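Local coordinates for protein chintase (Rhizomucor miehei, PDB 5YUQ) that probably hydrolyses the beta-1,4 linkages of chitin, as a family 18 glycoside hydrolase whose active site forms a tunnel, at residues A[19-30]-A[56-66]; A[329-340]-A[360-370]. All coordinates share one frame; numbering follows the deposited sequence.

Contact 1. Residues A[19-30]-A[56-66]; sequences WDKLDHIVYAFA and RGKSISLSVGG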
loop_
_atom_site.group_PDB
_atom_site.type_symbol
_atom_site.label_atom_id
_atom_site.label_comp_id
_atom_site.label_asym_id
_atom_site.label_seq_id
_atom_site.Cartn_x
_atom_site.Cartn_y
_atom_site.Cartn_z
ATOM N N TRP A 19 16.282 -0.208 -12.467
ATOM C CA TRP A 19 15.373 -0.554 -13.554
ATOM C C TRP A 19 15.382 -2.035 -13.919
ATOM O O TRP A 19 14.344 -2.595 -14.261
ATOM C CB TRP A 19 15.710 0.275 -14.792
ATOM C CG TRP A 19 15.546 1.744 -14.592
ATOM C CD1 TRP A 19 16.536 2.673 -14.462
ATOM C CD2 TRP A 19 14.310 2.457 -14.496
ATOM N NE1 TRP A 19 15.989 3.924 -14.299
ATOM C CE2 TRP A 19 14.623 3.816 -14.317
ATOM C CE3 TRP A 19 12.966 2.075 -14.554
ATOM C CZ2 TRP A 19 13.639 4.796 -14.187
ATOM C CZ3 TRP A 19 11.995 3.048 -14.435
ATOM C CH2 TRP A 19 12.335 4.391 -14.250
ATOM N N ASP A 20 16.543 -2.677 -13.844
ATOM C CA ASP A 20 16.634 -4.072 -14.274
ATOM C C ASP A 20 16.007 -5.036 -13.271
ATOM O O ASP A 20 15.850 -6.221 -13.553
ATOM C CB ASP A 20 18.085 -4.455 -14.586
ATOM C CG ASP A 20 18.608 -3.764 -15.828
ATOM O OD1 ASP A 20 17.896 -3.781 -16.857
ATOM O OD2 ASP A 20 19.717 -3.190 -15.776
ATOM N N LYS A 21 15.628 -4.513 -12.110
ATOM C CA LYS A 21 15.042 -5.338 -11.058
ATOM C C LYS A 21 13.534 -5.134 -10.886
ATOM O O LYS A 21 12.941 -5.600 -9.909
ATOM C CB LYS A 21 15.780 -5.097 -9.734
ATOM C CG LYS A 21 17.267 -5.475 -9.786
ATOM C CD LYS A 21 17.995 -5.046 -8.517
ATOM C CE LYS A 21 19.487 -5.396 -8.555
ATOM N NZ LYS A 21 19.709 -6.861 -8.500
ATOM N N LEU A 22 12.907 -4.464 -11.849
ATOM C CA LEU A 22 11.468 -4.200 -11.761
ATOM C C LEU A 22 10.858 -4.086 -13.140
ATOM O O LEU A 22 11.574 -3.898 -14.125
ATOM C CB LEU A 22 11.202 -2.927 -10.944
ATOM C CG LEU A 22 11.890 -1.629 -11.389
ATOM C CD1 LEU A 22 11.087 -0.893 -12.451
ATOM C CD2 LEU A 22 12.126 -0.731 -10.198
ATOM N N ASP A 23 9.536 -4.181 -13.206
ATOM C CA ASP A 23 8.833 -4.152 -14.483
ATOM C C ASP A 23 7.992 -2.902 -14.671
ATOM O O ASP A 23 7.691 -2.510 -15.796
ATOM C CB ASP A 23 7.914 -5.367 -14.586
ATOM C CG ASP A 23 8.660 -6.662 -14.417
ATOM O OD1 ASP A 23 9.493 -6.969 -15.292
ATOM O OD2 ASP A 23 8.408 -7.378 -13.425
ATOM N N HIS A 24 7.598 -2.286 -13.568
ATOM C CA HIS A 24 6.565 -1.272 -13.600
ATOM C C HIS A 24 6.839 -0.274 -12.487
ATOM O O HIS A 24 7.046 -0.667 -11.345
ATOM C CB HIS A 24 5.214 -1.978 -13.385
ATOM C CG HIS A 24 4.018 -1.084 -13.436
ATOM N ND1 HIS A 24 2.860 -1.375 -12.745
ATOM C CD2 HIS A 24 3.766 0.053 -14.128
ATOM C CE1 HIS A 24 1.954 -0.444 -12.992
ATOM N NE2 HIS A 24 2.475 0.431 -13.831
ATOM N N ILE A 25 6.875 1.013 -12.821
ATOM C CA ILE A 25 7.007 2.048 -11.799
ATOM C C ILE A 25 5.634 2.657 -11.587
ATOM O O ILE A 25 4.927 2.933 -12.559
ATOM C CB ILE A 25 7.980 3.164 -12.223
ATOM C CG1 ILE A 25 9.415 2.636 -12.287
ATOM C CG2 ILE A 25 7.925 4.338 -11.244
ATOM C CD1 ILE A 25 10.010 2.259 -10.947
ATOM N N VAL A 26 5.237 2.826 -10.331
ATOM C CA VAL A 26 3.967 3.472 -10.010
ATOM C C VAL A 26 4.283 4.747 -9.253
ATOM O O VAL A 26 4.835 4.707 -8.160
ATOM C CB VAL A 26 3.054 2.558 -9.180
ATOM C CG1 VAL A 26 1.641 3.116 -9.155
ATOM C CG2 VAL A 26 3.032 1.163 -9.787
ATOM N N TYR A 27 3.961 5.880 -9.860
ATOM C CA TYR A 27 4.400 7.174 -9.354
ATOM C C TYR A 27 3.312 7.786 -8.470
ATOM O O TYR A 27 2.221 8.089 -8.938
ATOM C CB TYR A 27 4.730 8.101 -10.527
ATOM C CG TYR A 27 5.443 9.368 -10.128
ATOM C CD1 TYR A 27 4.757 10.422 -9.539
ATOM C CD2 TYR A 27 6.799 9.517 -10.365
ATOM C CE1 TYR A 27 5.411 11.582 -9.167
ATOM C CE2 TYR A 27 7.462 10.674 -10.005
ATOM C CZ TYR A 27 6.761 11.702 -9.416
ATOM O OH TYR A 27 7.432 12.846 -9.049
ATOM N N ALA A 28 3.632 7.982 -7.192
ATOM C CA ALA A 28 2.657 8.436 -6.198
ATOM C C ALA A 28 3.006 9.837 -5.693
ATOM O O ALA A 28 4.171 10.090 -5.418
ATOM C CB ALA A 28 2.660 7.461 -5.030
ATOM N N PHE A 29 2.041 10.754 -5.551
ATOM C CA PHE A 29 0.636 10.607 -5.926
ATOM C C PHE A 29 0.182 11.864 -6.660
ATOM O O PHE A 29 0.661 12.967 -6.373
ATOM C CB PHE A 29 -0.253 10.534 -4.671
ATOM C CG PHE A 29 -0.186 9.223 -3.933
ATOM C CD1 PHE A 29 -0.747 8.074 -4.483
ATOM C CD2 PHE A 29 0.398 9.149 -2.676
ATOM C CE1 PHE A 29 -0.689 6.870 -3.799
ATOM C CE2 PHE A 29 0.459 7.952 -1.988
ATOM C CZ PHE A 29 -0.082 6.806 -2.555
ATOM N N ALA A 30 -0.766 11.712 -7.576
ATOM C CA ALA A 30 -1.548 12.849 -8.043
ATOM C C ALA A 30 -2.799 12.853 -7.178
ATOM O O ALA A 30 -3.432 11.813 -7.009
ATOM C CB ALA A 30 -1.905 12.689 -9.503
ATOM N N ARG A 56 14.417 2.991 -20.856
ATOM C CA ARG A 56 14.758 1.690 -20.346
ATOM C C ARG A 56 13.719 0.599 -20.647
ATOM O O ARG A 56 13.821 -0.481 -20.183
ATOM C CB ARG A 56 15.137 1.753 -18.847
ATOM C CG ARG A 56 15.863 3.043 -18.445
ATOM C CD ARG A 56 17.344 2.983 -17.980
ATOM N NE ARG A 56 17.706 1.614 -17.929
ATOM C CZ ARG A 56 18.593 1.054 -17.130
ATOM N NH1 ARG A 56 19.299 1.756 -16.290
ATOM N NH2 ARG A 56 18.763 -0.231 -17.191
ATOM N N GLY A 57 12.734 0.951 -21.465
ATOM C CA GLY A 57 11.703 0.024 -21.903
ATOM C C GLY A 57 10.756 -0.397 -20.794
ATOM O O GLY A 57 10.150 -1.469 -20.850
ATOM N N LYS A 58 10.619 0.455 -19.786
ATOM C CA LYS A 58 9.786 0.127 -18.634
ATOM C C LYS A 58 8.463 0.873 -18.639
ATOM O O LYS A 58 8.379 2.004 -19.115
ATOM C CB LYS A 58 10.545 0.451 -17.353
ATOM C CG LYS A 58 11.873 -0.269 -17.243
ATOM C CD LYS A 58 11.694 -1.769 -17.038
ATOM C CE LYS A 58 13.045 -2.483 -17.109
ATOM N NZ LYS A 58 12.989 -3.880 -16.597
ATOM N N SER A 59 7.433 0.228 -18.093
ATOM C CA SER A 59 6.108 0.823 -17.990
ATOM C C SER A 59 5.994 1.700 -16.750
ATOM O O SER A 59 6.546 1.377 -15.696
ATOM C CB SER A 59 5.045 -0.274 -17.907
ATOM O OG SER A 59 4.921 -0.965 -19.132
ATOM N N ILE A 60 5.277 2.813 -16.873
ATOM C CA ILE A 60 5.057 3.687 -15.725
ATOM C C ILE A 60 3.602 4.124 -15.637
ATOM O O ILE A 60 3.002 4.542 -16.627
ATOM C CB ILE A 60 6.023 4.912 -15.726
ATOM C CG1 ILE A 60 5.697 5.870 -14.574
ATOM C CG2 ILE A 60 5.978 5.644 -17.061
ATOM C CD1 ILE A 60 6.855 6.817 -14.230
ATOM N N SER A 61 3.031 3.995 -14.445
ATOM C CA SER A 61 1.686 4.463 -14.174
ATOM C C SER A 61 1.734 5.588 -13.164
ATOM O O SER A 61 2.627 5.637 -12.330
ATOM C CB SER A 61 0.831 3.345 -13.577
ATOM O OG SER A 61 0.640 2.296 -14.507
ATOM N N LEU A 62 0.758 6.482 -13.234
ATOM C CA LEU A 62 0.563 7.481 -12.197
ATOM C C LEU A 62 -0.468 6.962 -11.210
ATOM O O LEU A 62 -1.530 6.474 -11.618
ATOM C CB LEU A 62 0.069 8.788 -12.811
ATOM C CG LEU A 62 -0.241 9.938 -11.856
ATOM C CD1 LEU A 62 1.013 10.372 -11.119
ATOM C CD2 LEU A 62 -0.854 11.089 -12.636
ATOM N N SER A 63 -0.139 7.046 -9.924
ATOM C CA SER A 63 -1.082 6.698 -8.872
ATOM C C SER A 63 -1.859 7.933 -8.464
ATOM O O SER A 63 -1.275 8.975 -8.152
ATOM C CB SER A 63 -0.369 6.094 -7.665
ATOM O OG SER A 63 -1.318 5.573 -6.739
ATOM N N VAL A 64 -3.181 7.795 -8.456
ATOM C CA VAL A 64 -4.085 8.898 -8.179
ATOM C C VAL A 64 -4.810 8.626 -6.869
ATOM O O VAL A 64 -5.486 7.603 -6.728
ATOM C CB VAL A 64 -5.125 9.038 -9.322
ATOM C CG1 VAL A 64 -6.148 10.125 -9.005
ATOM C CG2 VAL A 64 -4.421 9.324 -10.639
ATOM N N GLY A 65 -4.665 9.530 -5.906
ATOM C CA GLY A 65 -5.303 9.347 -4.613
ATOM C C GLY A 65 -4.262 9.272 -3.519
ATOM O O GLY A 65 -3.474 10.204 -3.346
ATOM N N GLY A 66 -4.239 8.154 -2.796
ATOM C CA GLY A 66 -3.356 7.994 -1.656
ATOM C C GLY A 66 -4.046 8.451 -0.388
ATOM O O GLY A 66 -5.165 8.951 -0.428
HETATM O O HOH W 1 14.483 -6.474 -16.368
HETATM O O HOH W 2 10.665 -5.361 -17.369
#
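Phe29 meets Gly66 face-on: the CA of Gly66 stands 3.6 Å from the centroid of the Phe29 ring, only 12° off its normal, a CH-pi contact so close because glycine has no side chain. Ala28 CB covers the opposite face, while Ser63 OG lies at the ring edge, 3.3 Å from Phe29 CE1, its polar partner being Asn103 OD1. The peptide bond before Phe29 is cis, and the chain here spends an extra residue opposite Ser63, whose N and O bond to Tyr27 and Ala30. Elsewhere strands 24-30 and 59-65 run parallel in regular register. His24 suits the inner face because it uses both nitrogens: with CG anti to the backbone N (chi1 -178°) the ring is carried across to strand 59-65, where NE2 meets Ser61 OG at 2.7 Å in the ring plane, while ND1 bonds to Ser5 OG. On the other face, which looks to helix 43-55, Ile25 and Tyr27 adjoin Ile60, and Ala30 CB is small enough to admit Leu62 CD2 at 3.7 Å. Just before the two strands begin, the Lys58 chain runs alongside Trp19, its CG near CE3, and carries NZ to 2.8 Å from Leu22 O, with a weak bond to Trp19 O. One water joins NZ to Asp20 O, another to Asp23 OD1, whose carboxylate also takes Leu4 N and pairs with Arg369. Arg56 lays CG over the five-membered ring of Trp19, 4.0 Å from its centroid, and its NH2 makes a weak salt bridge to Asp20 OD2. Strands 24-32 and 59-65, parallel neighbours joined through helix 43-55, are the second and third of this family's TIM barrel; the cis peptide and Ser63-Gly66 (SVGG, matching SxGG) are hallmarks of the family 18 active-site end.

Contact 2. Residues A[329-340]-A[360-370]; sequences AASLQDKVDYAK and TLLNALQDIRK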
loop_
_atom_site.group_PDB
_atom_site.type_symbol
_atom_site.label_atom_id
_atom_site.label_comp_id
_atom_site.label_asym_id
_atom_site.label_seq_id
_atom_site.Cartn_x
_atom_site.Cartn_y
_atom_site.Cartn_z
ATOM N N ALA A 329 14.663 -9.964 4.111
ATOM C CA ALA A 329 14.777 -10.751 2.891
ATOM C C ALA A 329 13.996 -12.047 3.019
ATOM O O ALA A 329 13.327 -12.462 2.071
ATOM C CB ALA A 329 16.225 -11.023 2.558
ATOM N N ALA A 330 14.070 -12.677 4.189
ATOM C CA ALA A 330 13.385 -13.951 4.403
ATOM C C ALA A 330 11.871 -13.809 4.304
ATOM O O ALA A 330 11.208 -14.585 3.611
ATOM C CB ALA A 330 13.766 -14.536 5.754
ATOM N N SER A 331 11.312 -12.833 5.013
ATOM C CA SER A 331 9.866 -12.672 5.026
ATOM C C SER A 331 9.338 -12.232 3.662
ATOM O O SER A 331 8.261 -12.657 3.261
ATOM C CB SER A 331 9.422 -11.709 6.129
ATOM O OG SER A 331 9.850 -10.394 5.847
ATOM N N LEU A 332 10.093 -11.404 2.941
ATOM C CA LEU A 332 9.662 -11.016 1.592
ATOM C C LEU A 332 9.715 -12.208 0.640
ATOM O O LEU A 332 8.807 -12.400 -0.185
ATOM C CB LEU A 332 10.487 -9.849 1.046
ATOM C CG LEU A 332 10.233 -8.493 1.717
ATOM C CD1 LEU A 332 10.978 -7.395 0.971
ATOM C CD2 LEU A 332 8.731 -8.182 1.786
ATOM N N GLN A 333 10.764 -13.018 0.764
ATOM C CA GLN A 333 10.844 -14.250 -0.013
ATOM C C GLN A 333 9.618 -15.112 0.274
ATOM O O GLN A 333 9.028 -15.687 -0.639
ATOM C CB GLN A 333 12.123 -15.028 0.319
ATOM C CG GLN A 333 12.255 -16.327 -0.484
ATOM C CD GLN A 333 12.465 -16.081 -1.964
ATOM O OE1 GLN A 333 13.378 -15.362 -2.364
ATOM N NE2 GLN A 333 11.612 -16.684 -2.794
ATOM N N ASP A 334 9.209 -15.183 1.536
ATOM C CA ASP A 334 8.074 -16.024 1.897
ATOM C C ASP A 334 6.775 -15.517 1.284
ATOM O O ASP A 334 5.920 -16.305 0.874
ATOM C CB ASP A 334 7.957 -16.134 3.421
ATOM C CG ASP A 334 9.081 -16.929 4.025
ATOM O OD1 ASP A 334 9.773 -17.667 3.288
ATOM O OD2 ASP A 334 9.289 -16.814 5.256
ATOM N N LYS A 335 6.644 -14.198 1.210
ATOM C CA LYS A 335 5.511 -13.578 0.531
ATOM C C LYS A 335 5.531 -13.884 -0.962
ATOM O O LYS A 335 4.485 -14.156 -1.552
ATOM C CB LYS A 335 5.514 -12.065 0.783
ATOM C CG LYS A 335 5.063 -11.687 2.192
ATOM C CD LYS A 335 5.395 -10.240 2.521
ATOM C CE LYS A 335 4.721 -9.792 3.813
ATOM N NZ LYS A 335 5.378 -10.333 5.054
ATOM N N VAL A 336 6.717 -13.852 -1.567
ATOM C CA VAL A 336 6.845 -14.172 -2.989
ATOM C C VAL A 336 6.489 -15.629 -3.245
ATOM O O VAL A 336 5.763 -15.933 -4.196
ATOM C CB VAL A 336 8.261 -13.869 -3.510
ATOM C CG1 VAL A 336 8.472 -14.484 -4.892
ATOM C CG2 VAL A 336 8.494 -12.366 -3.551
ATOM N N ASP A 337 6.977 -16.522 -2.384
ATOM C CA ASP A 337 6.671 -17.946 -2.507
ATOM C C ASP A 337 5.160 -18.157 -2.453
ATOM O O ASP A 337 4.593 -18.925 -3.236
ATOM C CB ASP A 337 7.350 -18.759 -1.390
ATOM C CG ASP A 337 8.874 -18.730 -1.464
ATOM O OD1 ASP A 337 9.443 -18.489 -2.546
ATOM O OD2 ASP A 337 9.506 -18.961 -0.409
ATOM N N TYR A 338 4.513 -17.462 -1.524
ATOM C CA TYR A 338 3.068 -17.520 -1.404
ATOM C C TYR A 338 2.374 -17.017 -2.669
ATOM O O TYR A 338 1.433 -17.641 -3.173
ATOM C CB TYR A 338 2.603 -16.696 -0.199
ATOM C CG TYR A 338 1.102 -16.632 -0.107
ATOM C CD1 TYR A 338 0.385 -17.629 0.537
ATOM C CD2 TYR A 338 0.392 -15.581 -0.682
ATOM C CE1 TYR A 338 -1.010 -17.584 0.610
ATOM C CE2 TYR A 338 -0.990 -15.527 -0.612
ATOM C CZ TYR A 338 -1.682 -16.528 0.032
ATOM O OH TYR A 338 -3.053 -16.470 0.086
ATOM N N ALA A 339 2.827 -15.875 -3.172
ATOM C CA ALA A 339 2.215 -15.278 -4.348
ATOM C C ALA A 339 2.320 -16.214 -5.551
ATOM O O ALA A 339 1.365 -16.355 -6.317
ATOM C CB ALA A 339 2.856 -13.937 -4.659
ATOM N N LYS A 340 3.472 -16.857 -5.708
ATOM C CA LYS A 340 3.656 -17.785 -6.822
ATOM C C LYS A 340 2.769 -19.024 -6.682
ATOM O O LYS A 340 2.185 -19.491 -7.666
ATOM C CB LYS A 340 5.138 -18.155 -6.969
ATOM C CG LYS A 340 6.014 -16.968 -7.341
ATOM C CD LYS A 340 7.498 -17.325 -7.321
ATOM C CE LYS A 340 7.851 -18.346 -8.391
ATOM N NZ LYS A 340 7.923 -17.730 -9.741
ATOM N N THR A 360 18.761 -4.969 -1.010
ATOM C CA THR A 360 18.455 -6.187 -0.259
ATOM C C THR A 360 16.996 -6.627 -0.405
ATOM O O THR A 360 16.720 -7.783 -0.729
ATOM C CB THR A 360 18.773 -6.029 1.233
ATOM O OG1 THR A 360 20.168 -5.740 1.396
ATOM C CG2 THR A 360 18.447 -7.312 1.985
ATOM N N LEU A 361 16.065 -5.710 -0.162
ATOM C CA LEU A 361 14.648 -6.059 -0.228
ATOM C C LEU A 361 14.152 -6.241 -1.655
ATOM O O LEU A 361 13.361 -7.138 -1.918
ATOM C CB LEU A 361 13.787 -5.038 0.513
ATOM C CG LEU A 361 14.122 -4.894 1.999
ATOM C CD1 LEU A 361 13.027 -4.093 2.658
ATOM C CD2 LEU A 361 14.279 -6.253 2.670
ATOM N N LEU A 362 14.615 -5.412 -2.584
ATOM C CA LEU A 362 14.182 -5.567 -3.974
ATOM C C LEU A 362 14.721 -6.865 -4.567
ATOM O O LEU A 362 14.016 -7.555 -5.303
ATOM C CB LEU A 362 14.595 -4.359 -4.819
ATOM C CG LEU A 362 14.177 -4.339 -6.294
ATOM C CD1 LEU A 362 12.668 -4.499 -6.451
ATOM C CD2 LEU A 362 14.652 -3.055 -6.957
ATOM N N ASN A 363 15.951 -7.218 -4.205
ATOM C CA ASN A 363 16.505 -8.506 -4.604
ATOM C C ASN A 363 15.665 -9.661 -4.083
ATOM O O ASN A 363 15.507 -10.669 -4.757
ATOM C CB ASN A 363 17.948 -8.649 -4.113
ATOM C CG ASN A 363 18.907 -7.794 -4.903
ATOM O OD1 ASN A 363 18.565 -7.298 -5.976
ATOM N ND2 ASN A 363 20.118 -7.632 -4.395
ATOM N N ALA A 364 15.123 -9.507 -2.879
ATOM C CA ALA A 364 14.287 -10.540 -2.270
ATOM C C ALA A 364 12.994 -10.790 -3.036
ATOM O O ALA A 364 12.317 -11.793 -2.818
ATOM C CB ALA A 364 13.970 -10.169 -0.821
ATOM N N LEU A 365 12.639 -9.872 -3.926
ATOM C CA LEU A 365 11.399 -10.010 -4.672
ATOM C C LEU A 365 11.599 -10.632 -6.047
ATOM O O LEU A 365 10.621 -10.931 -6.716
ATOM C CB LEU A 365 10.705 -8.652 -4.825
ATOM C CG LEU A 365 10.288 -7.958 -3.529
ATOM C CD1 LEU A 365 9.569 -6.637 -3.827
ATOM C CD2 LEU A 365 9.407 -8.880 -2.705
ATOM N N GLN A 366 12.845 -10.839 -6.465
ATOM C CA GLN A 366 13.088 -11.187 -7.868
ATOM C C GLN A 366 12.452 -12.478 -8.358
ATOM O O GLN A 366 12.168 -12.599 -9.542
ATOM C CB GLN A 366 14.587 -11.151 -8.194
ATOM C CG GLN A 366 15.174 -9.765 -8.021
ATOM C CD GLN A 366 14.480 -8.741 -8.899
ATOM O OE1 GLN A 366 14.477 -8.859 -10.127
ATOM N NE2 GLN A 366 13.885 -7.728 -8.277
ATOM N N ASP A 367 12.194 -13.433 -7.472
ATOM C CA ASP A 367 11.607 -14.693 -7.921
ATOM C C ASP A 367 10.213 -14.531 -8.525
ATOM O O ASP A 367 9.726 -15.434 -9.190
ATOM C CB ASP A 367 11.582 -15.743 -6.804
ATOM C CG ASP A 367 12.956 -16.293 -6.490
ATOM O OD1 ASP A 367 13.882 -16.094 -7.304
ATOM O OD2 ASP A 367 13.109 -16.934 -5.428
ATOM N N ILE A 368 9.566 -13.393 -8.290
ATOM C CA ILE A 368 8.248 -13.158 -8.866
ATOM C C ILE A 368 8.344 -12.916 -10.366
ATOM O O ILE A 368 7.370 -13.135 -11.088
ATOM C CB ILE A 368 7.513 -11.970 -8.183
ATOM C CG1 ILE A 368 6.004 -12.032 -8.446
ATOM C CG2 ILE A 368 8.051 -10.647 -8.683
ATOM C CD1 ILE A 368 5.307 -13.194 -7.765
ATOM N N ARG A 369 9.507 -12.483 -10.851
ATOM C CA ARG A 369 9.610 -12.139 -12.271
ATOM C C ARG A 369 10.304 -13.209 -13.097
ATOM O O ARG A 369 11.049 -12.908 -14.035
ATOM C CB ARG A 369 10.239 -10.758 -12.500
ATOM C CG ARG A 369 11.183 -10.284 -11.435
ATOM C CD ARG A 369 11.299 -8.767 -11.469
ATOM N NE ARG A 369 11.340 -8.240 -12.830
ATOM C CZ ARG A 369 12.446 -7.836 -13.441
ATOM N NH1 ARG A 369 13.614 -7.902 -12.816
ATOM N NH2 ARG A 369 12.385 -7.369 -14.682
ATOM N N LYS A 370 10.032 -14.459 -12.740
ATOM C CA LYS A 370 10.612 -15.612 -13.416
ATOM C C LYS A 370 9.860 -16.884 -13.031
ATOM O O LYS A 370 8.656 -16.846 -12.768
ATOM C CB LYS A 370 12.106 -15.738 -13.080
ATOM C CG LYS A 370 12.466 -15.292 -11.657
ATOM C CD LYS A 370 13.973 -15.129 -11.458
ATOM C CE LYS A 370 14.483 -13.801 -12.003
ATOM N NZ LYS A 370 15.791 -13.422 -11.386
HETATM O O HOH W 3 12.641 -13.766 -4.539
#
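Val336 projects from helix 329-340 into the C-terminal segment, its CG2 lying 3.7 Å from Leu365 CD2 and its CG1 against Ile368 N. A beta-branched side chain is apt here, since each methyl has its own neighbour. One turn earlier Leu332 crosses Leu361 at about a right angle, CD1 to CB 3.7 Å, and Ala329 and Ala364 are short enough for their CA atoms to lie 5.2 Å apart. Along the outer side of this apolar seam runs a polar border. Gln333 NE2 donates to Asp367 OD2 at 3.0 Å, on the anti side and somewhat out of the carboxylate plane, and to Asp337 OD1, which does lie in the amide plane. Its OE1 accepts a hydrogen bond from a water that also donates to Ala364 O and accepts from Asp367 N, tying the side chain to turn Asn363-Gln366 and the next residue. The Lys340 chain stays extended to CD, then folds back (chi3 65°, chi4 77°), bringing NZ 3.0 Å from Asp367 O. Outward, Leu332 and Leu361 rest on Phe234, and Leu365 and Ile368 on Leu4 and strand 346-350. Helix 329-341 thus packs against a short helix, turn and 3-10 segment in the TIM barrel's outer layer.

Contact 1 closes along the chain before contact 2 opens, and their centres lie about 19 Å apart, yet they belong to one barrel. Strand 4-9 pairs with both strand 24-32 and strand 346-350, so it joins the strand pair of contact 1 to the strand beneath contact 2 and closes the ring. The two contacts also touch: Lys21 NZ probably hydrogen-bonds to Asn363 OD1 and Lys21 O to Gln366 NE2, while Arg369 reaches Asp20 O and forms a salt bridge with Asp23. The C-terminal segment thus bridges the seam where strand 4-9 meets strand 346-350, linking the barrel's last helical layer with the loop before its second strand.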